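Local structure of similar to yteR (Bacilus subtilis) (Clostridium acetobutylicum, 4WU0) at residues A[3-12]-A[348-359]. The protein probably hydrolyses glycosidic bonds in unsaturated rhamnogalacturonan fragments of pectin, as a YteR-like member of glycoside hydrolase family 105. Sequence-based numbering, arbitrary orientation.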
loop_
_atom_site.group_PDB
_atom_site.type_symbol
_atom_site.label_atom_id
_atom_site.label_comp_id
_atom_site.label_asym_id
_atom_site.label_seq_id
_atom_site.Cartn_x
_atom_site.Cartn_y
_atom_site.Cartn_z
ATOM N N LYS A 3 21.801 -1.632 -8.659
ATOM C CA LYS A 3 20.405 -1.207 -8.743
ATOM C C LYS A 3 19.499 -2.363 -8.355
ATOM O O LYS A 3 19.232 -3.286 -9.142
ATOM C CB LYS A 3 20.076 -0.670 -10.130
ATOM C CG LYS A 3 20.941 0.546 -10.485
ATOM C CD LYS A 3 20.534 1.232 -11.767
ATOM C CE LYS A 3 19.251 2.029 -11.617
ATOM N NZ LYS A 3 19.078 3.006 -12.749
ATOM N N TYR A 4 19.025 -2.296 -7.120
ATOM C CA TYR A 4 18.190 -3.349 -6.575
ATOM C C TYR A 4 16.830 -3.446 -7.237
ATOM O O TYR A 4 16.182 -4.494 -7.152
ATOM C CB TYR A 4 18.031 -3.199 -5.057
ATOM C CG TYR A 4 19.255 -3.661 -4.298
ATOM C CD1 TYR A 4 20.309 -2.804 -4.061
ATOM C CD2 TYR A 4 19.354 -4.960 -3.850
ATOM C CE1 TYR A 4 21.446 -3.227 -3.391
ATOM C CE2 TYR A 4 20.478 -5.394 -3.168
ATOM C CZ TYR A 4 21.515 -4.519 -2.943
ATOM O OH TYR A 4 22.626 -4.947 -2.275
ATOM N N SER A 5 16.359 -2.389 -7.905
ATOM C CA SER A 5 15.035 -2.508 -8.537
ATOM C C SER A 5 15.058 -3.598 -9.617
ATOM O O SER A 5 14.176 -4.478 -9.685
ATOM C CB SER A 5 14.546 -1.168 -9.133
ATOM O OG SER A 5 15.415 -0.722 -10.143
ATOM N N LYS A 6 16.091 -3.560 -10.441
ATOM C CA LYS A 6 16.235 -4.558 -11.507
ATOM C C LYS A 6 16.618 -5.928 -10.939
ATOM O O LYS A 6 16.094 -6.960 -11.365
ATOM C CB LYS A 6 17.282 -4.115 -12.522
ATOM C CG LYS A 6 17.543 -5.144 -13.617
ATOM C CD LYS A 6 18.576 -4.637 -14.631
ATOM C CE LYS A 6 18.773 -5.642 -15.754
ATOM N NZ LYS A 6 19.768 -5.124 -16.739
ATOM N N LEU A 7 17.532 -5.946 -9.982
ATOM C CA LEU A 7 17.959 -7.202 -9.407
ATOM C C LEU A 7 16.771 -7.918 -8.765
ATOM O O LEU A 7 16.609 -9.119 -8.911
ATOM C CB LEU A 7 19.086 -6.985 -8.384
ATOM C CG LEU A 7 19.650 -8.243 -7.720
ATOM C CD1 LEU A 7 20.167 -9.259 -8.732
ATOM C CD2 LEU A 7 20.743 -7.890 -6.707
ATOM N N MET A 8 15.944 -7.189 -8.029
ATOM C CA MET A 8 14.771 -7.804 -7.437
ATOM C C MET A 8 13.743 -8.237 -8.473
ATOM O O MET A 8 13.140 -9.301 -8.345
ATOM C CB MET A 8 14.118 -6.868 -6.435
ATOM C CG MET A 8 12.936 -7.497 -5.744
ATOM S SD MET A 8 13.374 -9.048 -4.924
ATOM C CE MET A 8 13.826 -8.325 -3.392
ATOM N N ALA A 9 13.501 -7.395 -9.476
ATOM C CA ALA A 9 12.583 -7.760 -10.551
ATOM C C ALA A 9 13.034 -9.062 -11.212
ATOM O O ALA A 9 12.237 -9.970 -11.432
ATOM C CB ALA A 9 12.494 -6.633 -11.594
ATOM N N ASP A 10 14.330 -9.152 -11.502
ATOM C CA ASP A 10 14.870 -10.349 -12.131
ATOM C C ASP A 10 14.727 -11.553 -11.190
ATOM O O ASP A 10 14.480 -12.666 -11.639
ATOM C CB ASP A 10 16.337 -10.146 -12.525
ATOM C CG ASP A 10 16.491 -9.242 -13.728
ATOM O OD1 ASP A 10 15.480 -9.079 -14.460
ATOM O OD2 ASP A 10 17.610 -8.692 -13.939
ATOM N N SER A 11 14.869 -11.323 -9.890
ATOM C CA SER A 11 14.701 -12.397 -8.912
ATOM C C SER A 11 13.264 -12.904 -8.861
ATOM O O SER A 11 13.017 -14.108 -8.803
ATOM C CB SER A 11 15.128 -11.931 -7.514
ATOM O OG SER A 11 16.489 -11.573 -7.495
ATOM N N ILE A 12 12.315 -11.979 -8.870
ATOM C CA ILE A 12 10.898 -12.335 -8.818
ATOM C C ILE A 12 10.528 -13.189 -10.027
ATOM O O ILE A 12 9.832 -14.201 -9.907
ATOM C CB ILE A 12 10.037 -11.069 -8.763
ATOM C CG1 ILE A 12 10.238 -10.333 -7.428
ATOM C CG2 ILE A 12 8.548 -11.388 -8.974
ATOM C CD1 ILE A 12 9.740 -8.911 -7.464
ATOM N N LEU A 348 7.545 -7.431 -1.557
ATOM C CA LEU A 348 8.330 -7.278 -2.780
ATOM C C LEU A 348 7.982 -6.003 -3.526
ATOM O O LEU A 348 8.854 -5.297 -4.012
ATOM C CB LEU A 348 8.133 -8.478 -3.716
ATOM C CG LEU A 348 8.658 -9.814 -3.219
ATOM C CD1 LEU A 348 8.093 -10.970 -4.033
ATOM C CD2 LEU A 348 10.154 -9.857 -3.269
ATOM N N GLY A 349 6.704 -5.732 -3.680
ATOM C CA GLY A 349 6.288 -4.537 -4.401
ATOM C C GLY A 349 6.834 -3.261 -3.800
ATOM O O GLY A 349 7.450 -2.455 -4.491
ATOM N N PRO A 350 6.587 -3.047 -2.498
ATOM C CA PRO A 350 7.125 -1.845 -1.855
ATOM C C PRO A 350 8.640 -1.777 -1.912
ATOM O O PRO A 350 9.191 -0.690 -2.051
ATOM C CB PRO A 350 6.623 -1.978 -0.408
ATOM C CG PRO A 350 5.325 -2.715 -0.569
ATOM C CD PRO A 350 5.570 -3.713 -1.656
ATOM N N PHE A 351 9.317 -2.913 -1.813
ATOM C CA PHE A 351 10.778 -2.896 -1.934
ATOM C C PHE A 351 11.226 -2.453 -3.335
ATOM O O PHE A 351 12.146 -1.646 -3.485
ATOM C CB PHE A 351 11.413 -4.238 -1.566
ATOM C CG PHE A 351 12.906 -4.206 -1.680
ATOM C CD1 PHE A 351 13.662 -3.641 -0.684
ATOM C CD2 PHE A 351 13.545 -4.651 -2.827
ATOM C CE1 PHE A 351 15.058 -3.546 -0.810
ATOM C CE2 PHE A 351 14.923 -4.577 -2.940
ATOM C CZ PHE A 351 15.673 -4.011 -1.915
ATOM N N LEU A 352 10.580 -2.951 -4.380
ATOM C CA LEU A 352 10.871 -2.490 -5.728
ATOM C C LEU A 352 10.654 -0.995 -5.871
ATOM O O LEU A 352 11.461 -0.296 -6.488
ATOM C CB LEU A 352 9.942 -3.187 -6.718
ATOM C CG LEU A 352 10.207 -4.657 -7.013
ATOM C CD1 LEU A 352 8.983 -5.286 -7.679
ATOM C CD2 LEU A 352 11.427 -4.754 -7.921
ATOM N N LEU A 353 9.529 -0.512 -5.333
ATOM C CA LEU A 353 9.185 0.904 -5.437
ATOM C C LEU A 353 10.158 1.794 -4.670
ATOM O O LEU A 353 10.572 2.847 -5.170
ATOM C CB LEU A 353 7.737 1.148 -4.963
ATOM C CG LEU A 353 6.684 0.479 -5.845
ATOM C CD1 LEU A 353 5.303 0.497 -5.169
ATOM C CD2 LEU A 353 6.591 1.184 -7.199
ATOM N N ALA A 354 10.517 1.384 -3.454
ATOM C CA ALA A 354 11.520 2.117 -2.688
ATOM C C ALA A 354 12.841 2.144 -3.432
ATOM O O ALA A 354 13.529 3.162 -3.443
ATOM C CB ALA A 354 11.697 1.472 -1.308
ATOM N N SER A 355 13.220 1.014 -4.020
ATOM C CA SER A 355 14.482 0.935 -4.752
ATOM C C SER A 355 14.486 1.898 -5.931
ATOM O O SER A 355 15.467 2.593 -6.171
ATOM C CB SER A 355 14.703 -0.482 -5.272
ATOM O OG SER A 355 14.792 -1.401 -4.202
ATOM N N TYR A 356 13.381 1.944 -6.668
ATOM C CA TYR A 356 13.283 2.855 -7.794
ATOM C C TYR A 356 13.469 4.296 -7.312
ATOM O O TYR A 356 14.206 5.065 -7.927
ATOM C CB TYR A 356 11.941 2.680 -8.506
ATOM C CG TYR A 356 11.677 3.712 -9.574
ATOM C CD1 TYR A 356 12.232 3.589 -10.833
ATOM C CD2 TYR A 356 10.890 4.823 -9.306
ATOM C CE1 TYR A 356 12.008 4.546 -11.815
ATOM C CE2 TYR A 356 10.665 5.794 -10.284
ATOM C CZ TYR A 356 11.223 5.638 -11.531
ATOM O OH TYR A 356 11.000 6.585 -12.508
ATOM N N GLU A 357 12.818 4.658 -6.212
ATOM C CA GLU A 357 12.915 6.044 -5.723
ATOM C C GLU A 357 14.328 6.359 -5.236
ATOM O O GLU A 357 14.825 7.455 -5.436
ATOM C CB GLU A 357 11.933 6.310 -4.589
ATOM C CG GLU A 357 10.469 6.370 -5.017
ATOM C CD GLU A 357 10.099 7.633 -5.793
ATOM O OE1 GLU A 357 10.804 8.667 -5.699
ATOM O OE2 GLU A 357 9.074 7.586 -6.516
ATOM N N TYR A 358 14.946 5.403 -4.555
ATOM C CA TYR A 358 16.311 5.582 -4.071
ATOM C C TYR A 358 17.267 5.810 -5.228
ATOM O O TYR A 358 18.089 6.725 -5.209
ATOM C CB TYR A 358 16.754 4.348 -3.292
ATOM C CG TYR A 358 18.178 4.425 -2.805
ATOM C CD1 TYR A 358 18.481 5.071 -1.630
ATOM C CD2 TYR A 358 19.207 3.831 -3.518
ATOM C CE1 TYR A 358 19.781 5.131 -1.168
ATOM C CE2 TYR A 358 20.508 3.894 -3.071
ATOM C CZ TYR A 358 20.784 4.536 -1.893
ATOM O OH TYR A 358 22.090 4.621 -1.421
ATOM N N GLU A 359 17.147 4.968 -6.243
ATOM C CA GLU A 359 18.006 5.066 -7.406
ATOM C C GLU A 359 17.808 6.404 -8.096
ATOM O O GLU A 359 18.756 7.020 -8.562
ATOM C CB GLU A 359 17.708 3.911 -8.358
ATOM C CG GLU A 359 18.128 2.558 -7.783
ATOM C CD GLU A 359 17.350 1.392 -8.351
ATOM O OE1 GLU A 359 16.652 1.550 -9.381
ATOM O OE2 GLU A 359 17.402 0.304 -7.736
HETATM O O HOH W 1 16.547 3.452 -11.532
#
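Glu359 and Ser5 meet where the first and last helices of this six-hairpin (alpha/alpha)6-barrel glycosidase pack together; the axes of segments 4-12 and 348-359 run antiparallel at 154° and come within 8.5 Å. The Glu359 carboxylate grips the first turn of helix 4-12 with both oxygens, each through its syn lone pair: OE2 accepts from Ser5 N at 2.9 Å (N-H...O angle 160°), OE1 from Ser5 OG at 2.7 Å. This two-point hold fixes the rotation of the carboxylate, and the negative charge would suit the start of a helix. Ser5 OG is also hydrogen-bonded to Trp40 NE1 of helix 25-41, and a water links OE1 to Lys3 NZ, which lies too far from OE1 for a direct salt bridge.

One turn on, Met8 points its CB toward helix 348-359, and CG stands anti to the backbone N (chi1 -177°). CB and CG rest on Leu352 CD2; the bend at chi2 brings SD to Leu348 CD2 at 3.7 Å, and that at chi3 lays CE obliquely against the Phe351 ring, 3.7 Å from Phe351 CD2. Leu352 is a knob among Ser5, Met8, Ala9 and Ile12, and its two methyls divide the work: CD1 meets Ile12 CD1 tip to tip at 3.7 Å, whereas CD2 presses against the backbone of helix 4-12, 3.3 Å from Ser5 O and 3.7 Å from Ala9 N.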